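Local coordinates for protein pilin, type IV (PDB 4BHR) that is a type IV pilin, probably serving as a subunit of the pilus fibre or in its assembly, at residues 8-11 / 12-16. Residues are numbered along the deposited sequence; the frame is centred on the assembly and turned at random.
Sequences QAYV and RNVAT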
ATOM      1  N   GLN A   8       6.592   1.596  -8.287  1.00 19.38           N
ATOM      2  CA  GLN A   8       6.606   0.293  -7.620  1.00 20.17           C
ATOM      3  C   GLN A   8       7.354   0.323  -6.313  1.00 20.21           C
ATOM      4  O   GLN A   8       6.890  -0.242  -5.322  1.00 21.23           O
ATOM      5  CB  GLN A   8       7.243  -0.749  -8.488  1.00 20.35           C
ATOM      6  CG  GLN A   8       6.563  -0.973  -9.802  1.00 25.58           C
ATOM      7  CD  GLN A   8       7.422  -1.830 -10.704  1.00 24.91           C
ATOM      8  OE1 GLN A   8       7.717  -1.433 -11.852  1.00 25.32           O
ATOM      9  NE2 GLN A   8       7.846  -3.000 -10.200  1.00 19.06           N
ATOM     10  N   ALA A   9       8.505   1.002  -6.290  1.00 20.17           N
ATOM     11  CA  ALA A   9       9.268   1.158  -5.085  1.00 18.24           C
ATOM     12  C   ALA A   9       8.466   1.852  -3.996  1.00 18.79           C
ATOM     13  O   ALA A   9       8.432   1.372  -2.828  1.00 18.83           O
ATOM     14  CB  ALA A   9      10.553   1.945  -5.375  1.00 19.32           C
ATOM     15  N   TYR A  10       7.785   2.940  -4.379  1.00 18.90           N
ATOM     16  CA  TYR A  10       6.956   3.657  -3.432  1.00 18.54           C
ATOM     17  C   TYR A  10       5.865   2.743  -2.847  1.00 18.80           C
ATOM     18  O   TYR A  10       5.645   2.760  -1.651  1.00 17.86           O
ATOM     19  CB  TYR A  10       6.299   4.857  -4.093  1.00 19.55           C
ATOM     20  CG  TYR A  10       5.416   5.667  -3.148  1.00 18.34           C
ATOM     21  CD1 TYR A  10       5.970   6.438  -2.133  1.00 17.65           C
ATOM     22  CD2 TYR A  10       4.033   5.644  -3.270  1.00 17.49           C
ATOM     23  CE1 TYR A  10       5.176   7.188  -1.292  1.00 18.48           C
ATOM     24  CE2 TYR A  10       3.224   6.388  -2.411  1.00 18.08           C
ATOM     25  CZ  TYR A  10       3.800   7.175  -1.440  1.00 18.29           C
ATOM     26  OH  TYR A  10       3.009   7.917  -0.598  1.00 18.05           O
ATOM     27  N   VAL A  11       5.194   1.972  -3.699  1.00 18.55           N
ATOM     28  CA  VAL A  11       4.147   1.055  -3.240  1.00 16.64           C
ATOM     29  C   VAL A  11       4.673   0.039  -2.229  1.00 17.41           C
ATOM     30  O   VAL A  11       4.043  -0.201  -1.169  1.00 15.99           O
ATOM     31  CB  VAL A  11       3.416   0.394  -4.431  1.00 17.99           C
ATOM     32  CG1 VAL A  11       2.725  -0.877  -4.035  1.00 17.95           C
ATOM     33  CG2 VAL A  11       2.488   1.422  -5.100  1.00 16.56           C
ATOM     34  N   ARG A  12       5.864  -0.515  -2.500  1.00 16.15           N
ATOM     35  CA  ARG A  12       6.418  -1.525  -1.640  1.00 18.19           C
ATOM     36  C   ARG A  12       6.855  -0.887  -0.327  1.00 16.69           C
ATOM     37  O   ARG A  12       6.697  -1.485   0.737  1.00 17.12           O
ATOM     38  CB  ARG A  12       7.580  -2.249  -2.324  1.00 19.83           C
ATOM     39  CG  ARG A  12       8.104  -3.459  -1.529  1.00 23.31           C
ATOM     40  CD  ARG A  12       7.042  -4.517  -1.370  1.00 22.39           C
ATOM     41  NE  ARG A  12       7.412  -5.665  -0.520  1.00 23.97           N
ATOM     42  CZ  ARG A  12       7.304  -5.662   0.798  1.00 24.77           C
ATOM     43  NH1 ARG A  12       6.916  -4.556   1.443  1.00 24.89           N
ATOM     44  NH2 ARG A  12       7.621  -6.745   1.477  1.00 26.06           N
ATOM     45  N   ASN A  13       7.418   0.329  -0.407  1.00 16.65           N
ATOM     46  CA  ASN A  13       7.833   1.030   0.770  1.00 17.79           C
ATOM     47  C   ASN A  13       6.632   1.454   1.653  1.00 15.98           C
ATOM     48  O   ASN A  13       6.695   1.393   2.888  1.00 16.87           O
ATOM     49  CB  ASN A  13       8.742   2.218   0.403  1.00 19.09           C
ATOM     50  CG  ASN A  13      10.062   1.778  -0.272  1.00 23.61           C
ATOM     51  OD1 ASN A  13      10.573   0.647  -0.095  1.00 23.55           O
ATOM     52  ND2 ASN A  13      10.611   2.681  -1.078  1.00 28.99           N
ATOM     53  N   VAL A  14       5.512   1.810   1.020  1.00 15.06           N
ATOM     54  CA  VAL A  14       4.274   2.083   1.754  1.00 14.09           C
ATOM     55  C   VAL A  14       3.833   0.827   2.479  1.00 13.86           C
ATOM     56  O   VAL A  14       3.431   0.859   3.650  1.00 13.17           O
ATOM     57  CB  VAL A  14       3.159   2.612   0.836  1.00 13.59           C
ATOM     58  CG1 VAL A  14       1.802   2.590   1.552  1.00 14.47           C
ATOM     59  CG2 VAL A  14       3.460   4.021   0.378  1.00 15.17           C
ATOM     60  N   ALA A  15       3.879  -0.298   1.783  1.00 14.62           N
ATOM     61  CA  ALA A  15       3.504  -1.568   2.428  1.00 14.53           C
ATOM     62  C   ALA A  15       4.365  -1.914   3.654  1.00 16.55           C
ATOM     63  O   ALA A  15       3.837  -2.259   4.700  1.00 16.28           O
ATOM     64  CB  ALA A  15       3.519  -2.711   1.402  1.00 14.67           C
ATOM     65  N   THR A  16       5.685  -1.731   3.541  1.00 16.22           N
ATOM     66  CA  THR A  16       6.589  -1.833   4.698  1.00 19.04           C
ATOM     67  C   THR A  16       6.195  -0.941   5.867  1.00 17.58           C
ATOM     68  O   THR A  16       6.150  -1.401   7.042  1.00 18.11           O
ATOM     69  CB  THR A  16       8.047  -1.562   4.267  1.00 20.78           C
ATOM     70  OG1 THR A  16       8.418  -2.576   3.341  1.00 20.98           O
ATOM     71  CG2 THR A  16       8.989  -1.677   5.508  1.00 20.46           C
TER
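Arg12 gives its backbone N-H to Gln8 O, an i+4 to i helical bond of 3.0 Å, and its side chain lies against Phe77 and Phe84 of the sheet. Asn13 follows with the same backbone bond, N to Ala9 O at 2.8 Å, and its amide folds back over that oxygen: with CG beside its own backbone N (chi1 -63°), ND2 comes within 3.1 Å of Ala9 O, but at an angle too poor for a hydrogen bond. Both segments belong to helix 6-20, which packs on the antiparallel beta-sheet in the manner of the pilin fold, where the globular head, the part of the protein without its N-terminal transmembrane segment, sets the helix against a sheet. Val14 carries the main side-chain contact. Its N bonds to Tyr10 O at 2.8 Å, and CG2 sits over one face of the Tyr10 ring, 3.8 Å from the centroid and 17° off the normal, a CH-pi contact displaced toward the CZ side of the ring. In Tyr10, CG anti to the backbone N (chi1 -180°) carries the ring outward with a lean toward the following turn, which brings that face to Val14 CG2. The hydroxyl bonds to Val40 O, and the ring also touches Cys36, whose disulfide partner is Cys50, and Pro43 and Pro44. Replacing Tyr10 with an alanine would probably leave Val14 CG2 without its aromatic cover, Val40 O without this donor and a gap beside the two prolines. Ala15 N bonds to Val11 O at 3.0 Å, the last such bond across the contact, with its small CB 3.6 Å from the same oxygen; on this buried side of the helix Val11 packs on Val63, Ala65, Phe77 and Phe84, and Ala15 on Phe61 and Phe77.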